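Local coordinates for protein CDA peptide synthetase I (Streptomyces coelicolor, PDB 5DU9) that contains a condensation domain of a nonribosomal peptide synthetase, with a fold of the CoA-dependent acyltransferase clan, at residues H46-S50 with L102-I106. The protein carries 1 engineered substitution. Numbering follows the deposited sequence.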
ATOM      1  N   HIS A  46      16.075  16.414 -15.752  1.00 34.73           N
ATOM      2  CA  HIS A  46      15.211  16.978 -14.717  1.00 39.74           C
ATOM      3  C   HIS A  46      14.280  18.056 -15.262  1.00 45.04           C
ATOM      4  O   HIS A  46      13.121  18.148 -14.854  1.00 32.00           O
ATOM      5  CB  HIS A  46      16.038  17.563 -13.575  1.00 34.85           C
ATOM      6  CG  HIS A  46      15.224  18.355 -12.599  1.00 41.26           C
ATOM      7  ND1 HIS A  46      15.369  19.717 -12.443  1.00 42.31           N
ATOM      8  CD2 HIS A  46      14.241  17.981 -11.749  1.00 32.82           C
ATOM      9  CE1 HIS A  46      14.518  20.145 -11.528  1.00 37.40           C
ATOM     10  NE2 HIS A  46      13.823  19.111 -11.088  1.00 33.38           N
ATOM     11  N   ALA A  47      14.791  18.878 -16.170  1.00 36.17           N
ATOM     12  CA  ALA A  47      13.987  19.935 -16.767  1.00 34.77           C
ATOM     13  C   ALA A  47      12.787  19.344 -17.501  1.00 38.13           C
ATOM     14  O   ALA A  47      11.667  19.838 -17.380  1.00 35.84           O
ATOM     15  CB  ALA A  47      14.825  20.771 -17.715  1.00 37.14           C
ATOM     16  N   VAL A  48      13.028  18.277 -18.255  1.00 33.73           N
ATOM     17  CA  VAL A  48      11.968  17.620 -19.012  1.00 34.72           C
ATOM     18  C   VAL A  48      11.012  16.882 -18.078  1.00 37.48           C
ATOM     19  O   VAL A  48       9.796  16.965 -18.242  1.00 32.55           O
ATOM     20  CB  VAL A  48      12.544  16.633 -20.048  1.00 36.56           C
ATOM     21  CG1 VAL A  48      11.427  15.948 -20.828  1.00 36.48           C
ATOM     22  CG2 VAL A  48      13.479  17.359 -21.004  1.00 38.94           C
ATOM     23  N   LEU A  49      11.560  16.162 -17.103  1.00 28.90           N
ATOM     24  CA  LEU A  49      10.732  15.433 -16.146  1.00 29.61           C
ATOM     25  C   LEU A  49       9.880  16.404 -15.337  1.00 25.72           C
ATOM     26  O   LEU A  49       8.756  16.087 -14.954  1.00 26.92           O
ATOM     27  CB  LEU A  49      11.599  14.580 -15.212  1.00 26.62           C
ATOM     28  CG  LEU A  49      10.869  13.580 -14.310  1.00 28.65           C
ATOM     29  CD1 LEU A  49      10.083  12.561 -15.127  1.00 29.05           C
ATOM     30  CD2 LEU A  49      11.854  12.870 -13.390  1.00 27.05           C
ATOM     31  N   SER A  50      10.418  17.592 -15.083  1.00 29.35           N
ATOM     32  CA  SER A  50       9.672  18.622 -14.369  1.00 29.11           C
ATOM     33  C   SER A  50       8.453  19.052 -15.187  1.00 33.85           C
ATOM     34  O   SER A  50       7.358  19.224 -14.649  1.00 28.37           O
ATOM     35  CB  SER A  50      10.575  19.821 -14.067  1.00 28.39           C
ATOM     36  OG  SER A  50       9.850  20.855 -13.423  1.00 45.16           O
ATOM     37  N   LEU A 102       5.814  20.985  -8.189  1.00 27.92           N
ATOM     38  CA  LEU A 102       7.244  21.133  -7.989  1.00 24.01           C
ATOM     39  C   LEU A 102       7.929  19.777  -8.015  1.00 23.67           C
ATOM     40  O   LEU A 102       7.572  18.876  -7.252  1.00 23.42           O
ATOM     41  CB  LEU A 102       7.524  21.835  -6.659  1.00 27.79           C
ATOM     42  CG  LEU A 102       8.991  21.922  -6.228  1.00 27.71           C
ATOM     43  CD1 LEU A 102       9.770  22.836  -7.161  1.00 30.46           C
ATOM     44  CD2 LEU A 102       9.093  22.395  -4.786  1.00 30.00           C
ATOM     45  N   LEU A 103       8.905  19.640  -8.905  1.00 24.83           N
ATOM     46  CA  LEU A 103       9.803  18.496  -8.883  1.00 24.73           C
ATOM     47  C   LEU A 103      11.172  18.960  -8.417  1.00 27.98           C
ATOM     48  O   LEU A 103      11.883  19.670  -9.136  1.00 27.70           O
ATOM     49  CB  LEU A 103       9.906  17.836 -10.258  1.00 26.03           C
ATOM     50  CG  LEU A 103      10.896  16.667 -10.326  1.00 23.44           C
ATOM     51  CD1 LEU A 103      10.459  15.531  -9.418  1.00 22.12           C
ATOM     52  CD2 LEU A 103      11.052  16.184 -11.756  1.00 24.37           C
ATOM     53  N   ARG A 104      11.536  18.576  -7.201  1.00 22.09           N
ATOM     54  CA  ARG A 104      12.846  18.918  -6.677  1.00 27.09           C
ATOM     55  C   ARG A 104      13.909  18.082  -7.377  1.00 28.81           C
ATOM     56  O   ARG A 104      13.666  16.928  -7.730  1.00 24.27           O
ATOM     57  CB  ARG A 104      12.914  18.687  -5.168  1.00 28.36           C
ATOM     58  CG  ARG A 104      11.931  19.504  -4.349  1.00 29.41           C
ATOM     59  CD  ARG A 104      12.180  19.289  -2.865  1.00 35.02           C
ATOM     60  NE  ARG A 104      11.159  19.909  -2.022  1.00 30.54           N
ATOM     61  CZ  ARG A 104      11.221  21.148  -1.542  1.00 25.17           C
ATOM     62  NH1 ARG A 104      12.254  21.931  -1.821  1.00 34.53           N
ATOM     63  NH2 ARG A 104      10.239  21.610  -0.780  1.00 50.87           N
ATOM     64  N   HIS A 105      15.076  18.678  -7.586  1.00 25.25           N
ATOM     65  CA  HIS A 105      16.251  17.928  -8.010  1.00 28.03           C
ATOM     66  C   HIS A 105      17.318  18.009  -6.937  1.00 26.56           C
ATOM     67  O   HIS A 105      17.852  19.082  -6.658  1.00 29.07           O
ATOM     68  CB  HIS A 105      16.819  18.444  -9.326  1.00 28.56           C
ATOM     69  CG  HIS A 105      17.982  17.641  -9.821  1.00 36.18           C
ATOM     70  ND1 HIS A 105      18.990  18.176 -10.593  1.00 43.70           N
ATOM     71  CD2 HIS A 105      18.297  16.335  -9.642  1.00 30.89           C
ATOM     72  CE1 HIS A 105      19.875  17.236 -10.871  1.00 36.85           C
ATOM     73  NE2 HIS A 105      19.478  16.109 -10.307  1.00 32.33           N
ATOM     74  N   ILE A 106      17.615  16.863  -6.340  1.00 26.43           N
ATOM     75  CA  ILE A 106      18.628  16.768  -5.305  1.00 26.09           C
ATOM     76  C   ILE A 106      19.786  15.931  -5.828  1.00 27.34           C
ATOM     77  O   ILE A 106      19.671  14.715  -5.967  1.00 25.72           O
ATOM     78  CB  ILE A 106      18.051  16.159  -4.020  1.00 28.33           C
ATOM     79  CG1 ILE A 106      16.914  17.049  -3.506  1.00 40.78           C
ATOM     80  CG2 ILE A 106      19.138  16.007  -2.961  1.00 31.26           C
ATOM     81  CD1 ILE A 106      16.166  16.496  -2.324  1.00 38.25           C
TER
HETATM   82  O   HOH W   1       9.152  21.676 -10.908  1.00 26.53           O
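One face of the His46 imidazole is covered by CB of His105, which stands 3.4 Å from the ring centroid almost exactly on the normal, a CH-pi contact. The two imidazoles continue this as an offset stack, centroids 5.0 Å apart and planes tilted by 26°, and CB of His46 lies over one face of the His105 ring, offset toward its rim. At its edge, the His46 ring gives the NE2 hydrogen to O of Leu103 (2.8 Å, 165°); the oxygen lies in the ring plane, although NE2 sits above the carbonyl plane. Histidine suits this place because it offers a pi face to the C-H group of His105 and an N-H at its edge. In this condensation domain, the first turn of helix 46-58 packs on an edge strand of a mixed sheet, 103-107; the short segments 46-50 and 103-106 run nearly antiparallel. His105 NE2 is hydrogen-bonded to Thr144 OG1 on the neighbouring strand 138-146. Leucine fills the interior side: with CG anti to the backbone N (chi1 177°), Leu103 sends CD2 to CG of Leu49 (3.7 Å), and Tyr152 touches both leucines. The short hydroxyl side chain of partly exposed Ser50 meets a water that joins OG (2.7 Å) to N of Leu103 (2.9 Å), accepting from the latter.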